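Local coordinates for peptide-binding protein (Photobacterium damsela subsp. piscicida, PDB 6SQX) that cleaves the peptidoglycan of potentially competing bacteria as a secreted NlpC/P60 endopeptidase, consistent with its place in the cysteine peptidase C40 family, at residues Lys92-Thr97 against Glu124-Lys129; Lys129-Ile134 against Trp198-Gly203; Leu383-Phe386 against Ser392-His395; Lys409-Phe414 against Ser461-Val466. One frame throughout, in Å; residues are numbered along the deposited sequence. Where two conformers were deposited one is given.

Contact 1 (Lys92-Thr97 against Glu124-Lys129); sequences KLENDT and ENMNLK. With EDO (1,2-ethanediol), chain I.
The carboxylate of Glu94 and the amide of Asn95 are the flat groups here, and each receives a methyl differently. Leu128 CD1 stands off one face of the Asn95 amide, just past its oxygen, 3.4 Å from OD1. The Glu94 carboxylate instead meets Met126 beyond its oxygen: CE lies 3.3 Å from OE1, off the carboxylate plane but over neither face. Both acidic side chain and thioether are bent to make this possible. Glu94 folds back at chi2 (-61°), and Met126 runs straight until its last torsion turns CE toward the acid. Lower on the Glu94 side chain, CB packs against Leu128 CD1 at 3.8 Å, so a single leucine methyl serves two consecutive helix residues. No hydrogen bond crosses the interface; Glu94 OE1 finds its polar partner in Trp209 NE1. The case illustrates how a helix end docks on the flank of another helix: Asn127, with positive phi, terminates helix 118-126 and turns the chain so that Met126 and Leu128 both face helix 90-102. There Leu128 also rests on Leu91 and Ile98, while Met126 reaches Trp209 on strand 206-211, and its carbonyl accepts a bond from His191 on strand 186-192.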
loop_
_atom_site.group_PDB
_atom_site.type_symbol
_atom_site.label_atom_id
_atom_site.label_comp_id
_atom_site.label_asym_id
_atom_site.label_seq_id
_atom_site.Cartn_x
_atom_site.Cartn_y
_atom_site.Cartn_z
ATOM N N LYS A 92 -22.383 1.739 -7.754
ATOM C CA LYS A 92 -21.899 1.611 -9.134
ATOM C C LYS A 92 -20.617 0.783 -9.185
ATOM O O LYS A 92 -20.474 -0.114 -10.028
ATOM C CB LYS A 92 -21.677 2.993 -9.757
ATOM C CG LYS A 92 -21.075 2.960 -11.158
ATOM C CD LYS A 92 -20.702 4.367 -11.637
ATOM C CE LYS A 92 -20.378 4.397 -13.129
ATOM N NZ LYS A 92 -19.355 3.396 -13.554
ATOM N N LEU A 93 -19.659 1.082 -8.292
ATOM C CA LEU A 93 -18.404 0.321 -8.282
ATOM C C LEU A 93 -18.656 -1.158 -8.015
ATOM O O LEU A 93 -17.992 -2.021 -8.599
ATOM C CB LEU A 93 -17.426 0.900 -7.252
ATOM C CG LEU A 93 -16.732 2.236 -7.565
ATOM C CD1 LEU A 93 -15.743 2.637 -6.437
ATOM C CD2 LEU A 93 -16.003 2.243 -8.911
ATOM N N GLU A 94 -19.577 -1.471 -7.101
ATOM C CA GLU A 94 -19.889 -2.865 -6.819
ATOM C C GLU A 94 -20.471 -3.555 -8.033
ATOM O O GLU A 94 -20.055 -4.665 -8.393
ATOM C CB GLU A 94 -20.837 -2.965 -5.631
ATOM C CG GLU A 94 -20.180 -2.501 -4.319
ATOM C CD GLU A 94 -18.964 -3.336 -3.962
ATOM O OE1 GLU A 94 -19.145 -4.561 -3.757
ATOM O OE2 GLU A 94 -17.857 -2.749 -3.899
ATOM N N ASN A 95 -21.429 -2.909 -8.684
ATOM C CA ASN A 95 -22.017 -3.492 -9.893
ATOM C C ASN A 95 -20.986 -3.630 -11.010
ATOM O O ASN A 95 -20.982 -4.632 -11.737
ATOM C CB ASN A 95 -23.222 -2.671 -10.363
ATOM C CG ASN A 95 -24.451 -2.903 -9.503
ATOM O OD1 ASN A 95 -24.827 -4.045 -9.226
ATOM N ND2 ASN A 95 -25.088 -1.823 -9.087
ATOM N N ASP A 96 -20.105 -2.629 -11.159
ATOM C CA ASP A 96 -19.030 -2.709 -12.146
ATOM C C ASP A 96 -18.115 -3.897 -11.879
ATOM O O ASP A 96 -17.643 -4.541 -12.823
ATOM C CB ASP A 96 -18.188 -1.430 -12.140
ATOM C CG ASP A 96 -18.909 -0.232 -12.742
ATOM O OD1 ASP A 96 -19.996 -0.390 -13.320
ATOM O OD2 ASP A 96 -18.356 0.869 -12.631
ATOM N N THR A 97 -17.830 -4.184 -10.603
ATOM C CA THR A 97 -16.919 -5.283 -10.284
ATOM C C THR A 97 -17.550 -6.625 -10.618
ATOM O O THR A 97 -16.900 -7.494 -11.218
ATOM C CB THR A 97 -16.525 -5.200 -8.805
ATOM O OG1 THR A 97 -15.929 -3.922 -8.559
ATOM C CG2 THR A 97 -15.530 -6.299 -8.429
ATOM N N GLU A 124 -25.127 -13.172 -5.728
ATOM C CA GLU A 124 -26.254 -13.446 -4.835
ATOM C C GLU A 124 -25.920 -13.039 -3.409
ATOM O O GLU A 124 -26.693 -12.328 -2.752
ATOM C CB GLU A 124 -26.602 -14.935 -4.847
ATOM C CG GLU A 124 -27.380 -15.439 -6.038
ATOM C CD GLU A 124 -27.816 -16.878 -5.837
ATOM O OE1 GLU A 124 -28.768 -17.107 -5.061
ATOM O OE2 GLU A 124 -27.187 -17.780 -6.434
ATOM N N ASN A 125 -24.771 -13.498 -2.908
ATOM C CA ASN A 125 -24.389 -13.249 -1.519
ATOM C C ASN A 125 -24.161 -11.765 -1.249
ATOM O O ASN A 125 -24.334 -11.305 -0.110
ATOM C CB ASN A 125 -23.119 -14.039 -1.222
ATOM C CG ASN A 125 -22.871 -14.244 0.272
ATOM O OD1 ASN A 125 -23.810 -14.317 1.078
ATOM N ND2 ASN A 125 -21.593 -14.366 0.642
ATOM N N MET A 126 -23.741 -11.004 -2.269
ATOM C CA MET A 126 -23.570 -9.563 -2.100
ATOM C C MET A 126 -24.894 -8.864 -1.829
ATOM O O MET A 126 -24.907 -7.814 -1.180
ATOM C CB MET A 126 -22.891 -8.949 -3.328
ATOM C CG MET A 126 -21.451 -9.414 -3.464
ATOM S SD MET A 126 -20.745 -9.024 -5.076
ATOM C CE MET A 126 -20.522 -7.244 -4.999
ATOM N N ASN A 127 -25.997 -9.409 -2.343
ATOM C CA ASN A 127 -27.349 -8.908 -2.057
ATOM C C ASN A 127 -27.445 -7.389 -2.210
ATOM O O ASN A 127 -27.861 -6.669 -1.296
ATOM C CB ASN A 127 -27.816 -9.363 -0.673
ATOM C CG ASN A 127 -29.267 -8.978 -0.389
ATOM O OD1 ASN A 127 -30.091 -8.888 -1.304
ATOM N ND2 ASN A 127 -29.571 -8.717 0.871
ATOM N N LEU A 128 -27.038 -6.888 -3.382
ATOM C CA LEU A 128 -27.015 -5.442 -3.622
ATOM C C LEU A 128 -28.393 -4.810 -3.728
ATOM O O LEU A 128 -28.491 -3.576 -3.638
ATOM C CB LEU A 128 -26.204 -5.111 -4.886
ATOM C CG LEU A 128 -24.723 -5.453 -4.800
ATOM C CD1 LEU A 128 -24.004 -5.082 -6.092
ATOM C CD2 LEU A 128 -24.126 -4.725 -3.586
ATOM N N LYS A 129 -29.445 -5.604 -3.893
ATOM C CA LYS A 129 -30.771 -5.004 -3.914
ATOM C C LYS A 129 -31.096 -4.304 -2.594
ATOM O O LYS A 129 -31.942 -3.398 -2.570
ATOM C CB LYS A 129 -31.837 -6.039 -4.295
ATOM C CG LYS A 129 -31.978 -7.179 -3.297
ATOM C CD LYS A 129 -33.201 -8.042 -3.629
ATOM C CE LYS A 129 -33.513 -9.035 -2.510
ATOM N NZ LYS A 129 -32.532 -10.158 -2.430
HETATM C C1 EDO I . -14.067 -1.852 -6.411
HETATM O O1 EDO I . -13.998 -3.268 -6.642
HETATM C C2 EDO I . -13.412 -1.574 -5.068
HETATM O O2 EDO I . -13.760 -2.642 -4.193
#

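Contact 2 (Lys129-Ile134 against Trp198-Gly203); sequences KSFPNI and WTLIKG
Phe131 brings the edge of its ring to Leu200, CE2 lying 4.0 Å from CD2, with the methyl close to the ring plane. The two side chains cross at about a right angle. Phe131 carries its ring out from the loop because CG stands opposite the backbone nitrogen (chi1 -179°). One face of that ring is occupied from within the loop: Pro132 CB lies 3.9 Å above the plane, over the centre. The peptide bond between these two residues is cis, and an aromatic ring lying on the following proline is a familiar companion of that geometry. Strand 198-203, which supplies Leu200, runs between strands 186-192 and 206-211 in a five-stranded antiparallel sheet of the bacterial SH3-like (SH3b1) domain, so the loop after helix 118-126 is laid against this small beta fold. Further along, Ile134 CD1 touches Thr199 CG2 at 3.9 Å, again with the side chains crossing nearly perpendicularly. The threonine turns its methyl to the isoleucine while its OG1 is hydrogen-bonded to Thr212 OG1. Asn133 fastens the loop by another route, its OD1 accepting from Met192 N and its backbone N donating to His191 ND1. Inside the loop, Asn133 ND2 makes a weak 3.3 Å bond to Ser130 OG.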
loop_
_atom_site.group_PDB
_atom_site.type_symbol
_atom_site.label_atom_id
_atom_site.label_comp_id
_atom_site.label_asym_id
_atom_site.label_seq_id
_atom_site.Cartn_x
_atom_site.Cartn_y
_atom_site.Cartn_z
ATOM N N LYS A 129 -29.445 -5.604 -3.893
ATOM C CA LYS A 129 -30.771 -5.004 -3.914
ATOM C C LYS A 129 -31.096 -4.304 -2.594
ATOM O O LYS A 129 -31.942 -3.398 -2.570
ATOM C CB LYS A 129 -31.837 -6.039 -4.295
ATOM C CG LYS A 129 -31.978 -7.179 -3.297
ATOM C CD LYS A 129 -33.201 -8.042 -3.629
ATOM C CE LYS A 129 -33.513 -9.035 -2.510
ATOM N NZ LYS A 129 -32.532 -10.158 -2.430
ATOM N N SER A 130 -30.453 -4.697 -1.502
ATOM C CA SER A 130 -30.684 -4.090 -0.197
ATOM C C SER A 130 -29.636 -3.035 0.169
ATOM O O SER A 130 -29.606 -2.579 1.311
ATOM C CB SER A 130 -30.740 -5.176 0.886
ATOM O OG SER A 130 -29.464 -5.773 1.078
ATOM N N PHE A 131 -28.809 -2.615 -0.779
ATOM C CA PHE A 131 -27.689 -1.733 -0.478
ATOM C C PHE A 131 -28.169 -0.342 -0.066
ATOM O O PHE A 131 -29.057 0.228 -0.717
ATOM C CB PHE A 131 -26.808 -1.582 -1.723
ATOM C CG PHE A 131 -25.591 -0.689 -1.504
ATOM C CD1 PHE A 131 -25.690 0.694 -1.656
ATOM C CD2 PHE A 131 -24.361 -1.227 -1.095
ATOM C CE1 PHE A 131 -24.599 1.530 -1.423
ATOM C CE2 PHE A 131 -23.274 -0.395 -0.888
ATOM C CZ PHE A 131 -23.376 0.981 -1.041
ATOM N N PRO A 132 -27.567 0.263 0.976
ATOM C CA PRO A 132 -26.605 -0.329 1.911
ATOM C C PRO A 132 -27.388 -0.915 3.089
ATOM O O PRO A 132 -28.265 -0.220 3.633
ATOM C CB PRO A 132 -25.758 0.882 2.328
ATOM C CG PRO A 132 -26.717 2.050 2.300
ATOM C CD PRO A 132 -27.715 1.723 1.186
ATOM N N ASN A 133 -27.136 -2.169 3.472
ATOM C CA ASN A 133 -28.027 -2.827 4.424
ATOM C C ASN A 133 -27.568 -2.759 5.872
ATOM O O ASN A 133 -28.233 -3.346 6.738
ATOM C CB ASN A 133 -28.340 -4.271 4.018
ATOM C CG ASN A 133 -27.142 -5.186 4.134
ATOM O OD1 ASN A 133 -26.136 -4.857 4.772
ATOM N ND2 ASN A 133 -27.250 -6.361 3.522
ATOM N N ILE A 134 -26.492 -2.041 6.172
ATOM C CA ILE A 134 -26.064 -1.819 7.555
ATOM C C ILE A 134 -26.619 -0.472 8.007
ATOM O O ILE A 134 -26.256 0.556 7.427
ATOM C CB ILE A 134 -24.537 -1.875 7.704
ATOM C CG1 ILE A 134 -24.061 -3.305 7.437
ATOM C CG2 ILE A 134 -24.126 -1.420 9.125
ATOM C CD1 ILE A 134 -22.567 -3.515 7.554
ATOM N N TRP A 198 -19.133 -11.802 5.335
ATOM C CA TRP A 198 -18.331 -10.734 4.753
ATOM C C TRP A 198 -19.018 -9.391 4.950
ATOM O O TRP A 198 -20.247 -9.294 4.904
ATOM C CB TRP A 198 -18.161 -10.954 3.252
ATOM C CG TRP A 198 -17.386 -12.177 2.915
ATOM C CD1 TRP A 198 -17.891 -13.441 2.735
ATOM C CD2 TRP A 198 -15.970 -12.264 2.665
ATOM N NE1 TRP A 198 -16.870 -14.314 2.406
ATOM C CE2 TRP A 198 -15.684 -13.621 2.366
ATOM C CE3 TRP A 198 -14.917 -11.337 2.695
ATOM C CZ2 TRP A 198 -14.395 -14.061 2.072
ATOM C CZ3 TRP A 198 -13.628 -11.777 2.400
ATOM C CH2 TRP A 198 -13.378 -13.124 2.126
ATOM N N THR A 199 -18.214 -8.338 5.130
ATOM C CA THR A 199 -18.720 -6.979 5.260
ATOM C C THR A 199 -17.971 -6.079 4.297
ATOM O O THR A 199 -16.746 -6.159 4.196
ATOM C CB THR A 199 -18.587 -6.483 6.710
ATOM O OG1 THR A 199 -19.404 -7.310 7.544
ATOM C CG2 THR A 199 -19.091 -5.041 6.846
ATOM N N LEU A 200 -18.715 -5.249 3.559
ATOM C CA LEU A 200 -18.144 -4.251 2.673
ATOM C C LEU A 200 -17.827 -3.028 3.518
ATOM O O LEU A 200 -18.692 -2.547 4.259
ATOM C CB LEU A 200 -19.199 -3.870 1.625
ATOM C CG LEU A 200 -18.762 -2.793 0.597
ATOM C CD1 LEU A 200 -17.466 -3.131 -0.213
ATOM C CD2 LEU A 200 -19.927 -2.420 -0.333
ATOM N N ILE A 201 -16.567 -2.571 3.480
ATOM C CA ILE A 201 -16.081 -1.478 4.318
ATOM C C ILE A 201 -15.309 -0.477 3.471
ATOM O O ILE A 201 -14.939 -0.749 2.325
ATOM C CB ILE A 201 -15.157 -2.007 5.445
ATOM C CG1 ILE A 201 -13.821 -2.589 4.876
ATOM C CG2 ILE A 201 -15.903 -3.073 6.244
ATOM C CD1 ILE A 201 -12.759 -2.828 5.909
ATOM N N LYS A 202 -15.029 0.682 4.056
ATOM C CA LYS A 202 -14.054 1.578 3.447
ATOM C C LYS A 202 -13.216 2.224 4.535
ATOM O O LYS A 202 -13.710 2.485 5.637
ATOM C CB LYS A 202 -14.731 2.644 2.552
ATOM C CG LYS A 202 -15.875 3.435 3.234
ATOM C CD LYS A 202 -16.604 4.214 2.130
ATOM C CE LYS A 202 -17.769 5.037 2.676
ATOM N NZ LYS A 202 -17.381 6.399 3.187
ATOM N N GLY A 203 -11.950 2.477 4.211
ATOM C CA GLY A 203 -11.052 3.144 5.140
ATOM C C GLY A 203 -9.658 3.190 4.545
ATOM O O GLY A 203 -9.324 2.404 3.652
#

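Contact 3 (Leu383-Phe386 against Ser392-His395); sequences LVSF and STSH. With EDO (1,2-ethanediol), chain L.
A classic beta bulge opens the second strand of an antiparallel pair in the NlpC/P60 domain: Ser394 and His395 together face the single residue Phe386. The carbonyl of Phe386 therefore takes two backbone donors. Ser394 N reaches Phe386 O at 2.7 Å, nearly straight (165°) and in the carbonyl plane; His395 N comes to the same oxygen at 3.2 Å, more bent and tilted out of that plane. The return bond, from Phe386 N to His395 O, measures 3.0 Å and completes the hydrogen-bonded pair.

Because Phe386 and His395 are paired, their side chains leave the sheet on the same face and lie side by side. Their rings are near parallel, with planes at 25°, but slid so far that they barely overlap; the nearest ring atoms are Phe386 CD1 and His395 CD2, at 3.8 Å, and His395 O lies at the edge of the phenyl ring. His395 NE2 is bonded to Asn415 OD1, which limits rotation of the imidazole. On the opposite face of the strand, Thr393 CG2 packs on Ser385 CB at 3.9 Å. Ser394, exposed to solvent, shares through OG a 2.7 Å hydrogen bond with O1 of an ethanediol, probably from the crystallisation liquor.

Strand 467-472 borders strand 382-387 along its other side: Asn469 ND2 bonds to Ser385 OG, and the ring of Phe468 meets that of Phe386 with the planes roughly perpendicular. Helix 343-349 adds Ala347 against Ser385 and Phe344 against Thr393.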
loop_
_atom_site.group_PDB
_atom_site.type_symbol
_atom_site.label_atom_id
_atom_site.label_comp_id
_atom_site.label_asym_id
_atom_site.label_seq_id
_atom_site.Cartn_x
_atom_site.Cartn_y
_atom_site.Cartn_z
ATOM N N LEU A 383 8.404 10.970 -5.027
ATOM C CA LEU A 383 7.994 9.718 -5.629
ATOM C C LEU A 383 8.348 9.756 -7.109
ATOM O O LEU A 383 8.089 10.752 -7.791
ATOM C CB LEU A 383 6.478 9.547 -5.490
ATOM C CG LEU A 383 5.873 9.710 -4.094
ATOM C CD1 LEU A 383 4.383 9.420 -4.083
ATOM C CD2 LEU A 383 6.596 8.768 -3.097
ATOM N N VAL A 384 8.934 8.686 -7.619
ATOM C CA VAL A 384 9.166 8.515 -9.050
ATOM C C VAL A 384 8.213 7.443 -9.545
ATOM O O VAL A 384 8.196 6.333 -8.999
ATOM C CB VAL A 384 10.623 8.119 -9.358
ATOM C CG1 VAL A 384 10.898 8.271 -10.872
ATOM C CG2 VAL A 384 11.590 8.982 -8.553
ATOM N N SER A 385 7.424 7.759 -10.577
ATOM C CA SER A 385 6.452 6.819 -11.086
ATOM C C SER A 385 6.682 6.592 -12.575
ATOM O O SER A 385 7.268 7.424 -13.265
ATOM C CB SER A 385 5.016 7.278 -10.784
ATOM O OG SER A 385 4.760 8.590 -11.303
ATOM N N PHE A 386 6.226 5.435 -13.051
ATOM C CA PHE A 386 6.554 4.929 -14.379
ATOM C C PHE A 386 5.290 4.306 -14.950
ATOM O O PHE A 386 4.534 3.665 -14.221
ATOM C CB PHE A 386 7.636 3.816 -14.301
ATOM C CG PHE A 386 8.820 4.160 -13.410
ATOM C CD1 PHE A 386 8.752 3.920 -12.039
ATOM C CD2 PHE A 386 9.992 4.674 -13.944
ATOM C CE1 PHE A 386 9.821 4.223 -11.192
ATOM C CE2 PHE A 386 11.099 4.961 -13.120
ATOM C CZ PHE A 386 11.005 4.732 -11.722
ATOM N N SER A 392 -0.750 7.031 -17.384
ATOM C CA SER A 392 -0.937 5.868 -16.525
ATOM C C SER A 392 0.333 5.527 -15.758
ATOM O O SER A 392 1.447 5.914 -16.121
ATOM C CB SER A 392 -1.410 4.662 -17.330
ATOM O OG SER A 392 -0.388 4.218 -18.191
ATOM N N THR A 393 0.146 4.827 -14.652
ATOM C CA THR A 393 1.287 4.372 -13.885
ATOM C C THR A 393 1.159 2.884 -13.601
ATOM O O THR A 393 0.079 2.376 -13.299
ATOM C CB THR A 393 1.429 5.152 -12.544
ATOM O OG1 THR A 393 0.216 5.039 -11.799
ATOM C CG2 THR A 393 1.762 6.649 -12.795
ATOM N N SER A 394 2.288 2.189 -13.701
ATOM C CA SER A 394 2.359 0.785 -13.342
ATOM C C SER A 394 3.507 0.466 -12.397
ATOM O O SER A 394 3.677 -0.698 -12.037
ATOM C CB SER A 394 2.454 -0.075 -14.600
ATOM O OG SER A 394 3.493 0.392 -15.408
ATOM N N HIS A 395 4.264 1.460 -11.963
ATOM C CA HIS A 395 5.270 1.258 -10.928
ATOM C C HIS A 395 5.529 2.589 -10.241
ATOM O O HIS A 395 5.333 3.657 -10.839
ATOM C CB HIS A 395 6.594 0.699 -11.477
ATOM C CG HIS A 395 7.533 0.281 -10.390
ATOM N ND1 HIS A 395 7.151 -0.578 -9.376
ATOM C CD2 HIS A 395 8.803 0.663 -10.120
ATOM C CE1 HIS A 395 8.173 -0.739 -8.545
ATOM N NE2 HIS A 395 9.180 0.006 -8.967
HETATM C C1 EDO L . 6.892 0.170 -15.555
HETATM O O1 EDO L . 5.868 -0.810 -15.353
HETATM C C2 EDO L . 7.147 0.337 -17.049
HETATM O O2 EDO L . 5.944 0.770 -17.698
#

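Contact 4 (Lys409-Phe414 against Ser461-Val466); sequences KVAIMF and SLWNAV
Met413 and Leu462, in the conformer described here, meet through their terminal methyls, CE to CD2 at 3.9 Å, with the side chains inclined to one another. The second touch joins Ala411 and Trp463: the alanine CB lies 4.2 Å from CZ2, at the edge of the indole and near its plane, so it abuts the rim of the ring. Both contacts are apolar, and both strand residues project toward the 461-466 loop, being two apart on one face of strand 408-415; Ile412 between them points away.

The reach of the methionine follows from its torsions. CG sits between the backbone nitrogen and the carbonyl carbon (chi1 55°), and beyond it the chain is fully extended, which carries CE well clear of the strand.

Behind this first shell, the shape of the loop sets where Leu462 and Trp463 point. Ser461 OG accepts from Trp463 N at 3.1 Å, forming an ST turn, while Asn464 N bonds to Ser461 O at 2.9 Å and Ala465 N to Leu462 O at 3.2 Å. Ser461 OG is further tied to Asp446 OD1. Arg364 then grips the loop from helix 361-370, its NH1 serving the carbonyl oxygens of both Trp463 and Ala465, and Lys365 makes a cation-pi interaction with the indole.

The neighbourhood is thus a strand, a loop and a helix closing on one another. Strand 408-415 lies between strands 395-405 and 438-441 of the six-stranded antiparallel sheet; helix 361-370 packs over it through Leu368, which touches both Ala411 and Trp463, and Val369.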
loop_
_atom_site.group_PDB
_atom_site.type_symbol
_atom_site.label_atom_id
_atom_site.label_comp_id
_atom_site.label_asym_id
_atom_site.label_seq_id
_atom_site.Cartn_x
_atom_site.Cartn_y
_atom_site.Cartn_z
ATOM N N LYS A 409 27.834 7.404 -11.296
ATOM C CA LYS A 409 26.803 7.936 -10.411
ATOM C C LYS A 409 25.438 7.573 -10.979
ATOM O O LYS A 409 25.123 7.930 -12.121
ATOM C CB LYS A 409 26.979 9.449 -10.320
ATOM C CG LYS A 409 26.077 10.149 -9.346
ATOM C CD LYS A 409 26.330 11.643 -9.427
ATOM C CE LYS A 409 25.607 12.407 -8.346
ATOM N NZ LYS A 409 25.868 13.867 -8.539
ATOM N N VAL A 410 24.632 6.857 -10.197
ATOM C CA VAL A 410 23.302 6.432 -10.618
ATOM C C VAL A 410 22.267 6.909 -9.609
ATOM O O VAL A 410 22.540 6.994 -8.407
ATOM C CB VAL A 410 23.198 4.902 -10.852
ATOM C CG1 VAL A 410 24.277 4.431 -11.857
ATOM C CG2 VAL A 410 23.258 4.110 -9.547
ATOM N N ALA A 411 21.089 7.267 -10.109
ATOM C CA ALA A 411 19.958 7.572 -9.244
ATOM C C ALA A 411 19.345 6.280 -8.685
ATOM O O ALA A 411 19.311 5.248 -9.363
ATOM C CB ALA A 411 18.917 8.362 -10.030
ATOM N N ILE A 412 18.825 6.348 -7.444
ATOM C CA ILE A 412 18.329 5.166 -6.732
ATOM C C ILE A 412 16.958 5.422 -6.108
ATOM O O ILE A 412 16.539 6.569 -5.904
ATOM C CB ILE A 412 19.313 4.671 -5.641
ATOM C CG1 ILE A 412 19.550 5.811 -4.634
ATOM C CG2 ILE A 412 20.661 4.249 -6.259
ATOM C CD1 ILE A 412 20.070 5.359 -3.306
ATOM N N MET A 413 16.255 4.326 -5.807
ATOM C CA MET A 413 14.948 4.442 -5.173
ATOM C C MET A 413 14.685 3.247 -4.259
ATOM O O MET A 413 15.174 2.133 -4.482
ATOM C CB MET A 413 13.825 4.566 -6.236
ATOM C CG MET A 413 13.876 3.378 -7.258
ATOM S SD MET A 413 12.391 3.446 -8.298
ATOM C CE MET A 413 12.725 2.137 -9.456
ATOM N N PHE A 414 13.863 3.488 -3.245
ATOM C CA PHE A 414 13.335 2.436 -2.380
ATOM C C PHE A 414 12.018 1.991 -2.999
ATOM O O PHE A 414 11.150 2.846 -3.280
ATOM C CB PHE A 414 13.091 3.026 -0.993
ATOM C CG PHE A 414 12.371 2.113 -0.049
ATOM C CD1 PHE A 414 12.947 0.917 0.375
ATOM C CD2 PHE A 414 11.157 2.498 0.517
ATOM C CE1 PHE A 414 12.288 0.095 1.309
ATOM C CE2 PHE A 414 10.512 1.690 1.445
ATOM C CZ PHE A 414 11.083 0.490 1.857
ATOM N N SER A 461 14.143 -0.698 -20.277
ATOM C CA SER A 461 14.620 0.105 -19.153
ATOM C C SER A 461 13.528 1.020 -18.602
ATOM O O SER A 461 12.764 1.636 -19.355
ATOM C CB SER A 461 15.818 0.958 -19.557
ATOM O OG SER A 461 16.200 1.787 -18.466
ATOM N N LEU A 462 13.438 1.113 -17.270
ATOM C CA LEU A 462 12.483 2.050 -16.681
ATOM C C LEU A 462 12.761 3.483 -17.115
ATOM O O LEU A 462 11.837 4.310 -17.143
ATOM C CB LEU A 462 12.495 1.960 -15.154
ATOM C CG LEU A 462 11.652 0.847 -14.547
ATOM C CD1 LEU A 462 12.196 -0.532 -14.887
ATOM C CD2 LEU A 462 11.538 1.035 -13.029
ATOM N N TRP A 463 14.016 3.806 -17.452
ATOM C CA TRP A 463 14.321 5.154 -17.945
ATOM C C TRP A 463 13.640 5.454 -19.266
ATOM O O TRP A 463 13.542 6.634 -19.633
ATOM C CB TRP A 463 15.829 5.334 -18.159
ATOM C CG TRP A 463 16.626 5.435 -16.891
ATOM C CD1 TRP A 463 17.471 4.479 -16.357
ATOM C CD2 TRP A 463 16.661 6.549 -15.988
ATOM N NE1 TRP A 463 18.015 4.952 -15.197
ATOM C CE2 TRP A 463 17.536 6.210 -14.937
ATOM C CE3 TRP A 463 16.017 7.798 -15.961
ATOM C CZ2 TRP A 463 17.819 7.084 -13.883
ATOM C CZ3 TRP A 463 16.301 8.670 -14.928
ATOM C CH2 TRP A 463 17.203 8.314 -13.896
ATOM N N ASN A 464 13.196 4.422 -19.997
ATOM C CA ASN A 464 12.543 4.618 -21.288
ATOM C C ASN A 464 11.028 4.466 -21.215
ATOM O O ASN A 464 10.365 4.420 -22.262
ATOM C CB ASN A 464 13.131 3.670 -22.339
ATOM C CG ASN A 464 14.595 3.912 -22.579
ATOM O OD1 ASN A 464 15.416 2.967 -22.497
ATOM N ND2 ASN A 464 14.958 5.176 -22.850
ATOM N N ALA A 465 10.458 4.408 -20.009
ATOM C CA ALA A 465 9.010 4.274 -19.874
ATOM C C ALA A 465 8.308 5.447 -20.558
ATOM O O ALA A 465 8.781 6.585 -20.512
ATOM C CB ALA A 465 8.641 4.201 -18.382
ATOM N N VAL A 466 7.168 5.166 -21.191
ATOM C CA VAL A 466 6.446 6.240 -21.874
ATOM C C VAL A 466 6.007 7.294 -20.866
ATOM O O VAL A 466 6.168 8.505 -21.087
ATOM C CB VAL A 466 5.263 5.667 -22.672
ATOM C CG1 VAL A 466 4.433 6.801 -23.234
ATOM C CG2 VAL A 466 5.768 4.746 -23.814
#

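In the fold
The four sites fall into two pairs. Contacts 1 and 2 share Lys129 and meet where Glu94 OE2 lies 3.7 Å from Leu200 CD1; both bring the end of helix 118-126 or the chain after it onto neighbouring elements, and both are partly buried. Contacts 3 and 4 have centres about 11 Å apart and reach one six-stranded sheet, where Met413 CE packs on Phe386 CZ at 3.9 Å. The centres of contacts 1 and 4 are about 41 Å apart. Chemistry follows place: contact 3, where a strand pairs with the start of the next, relies on backbone hydrogen bonds, whereas contacts 1, 2 and 4 join separate elements by side-chain packing, and contact 4 is the buried one.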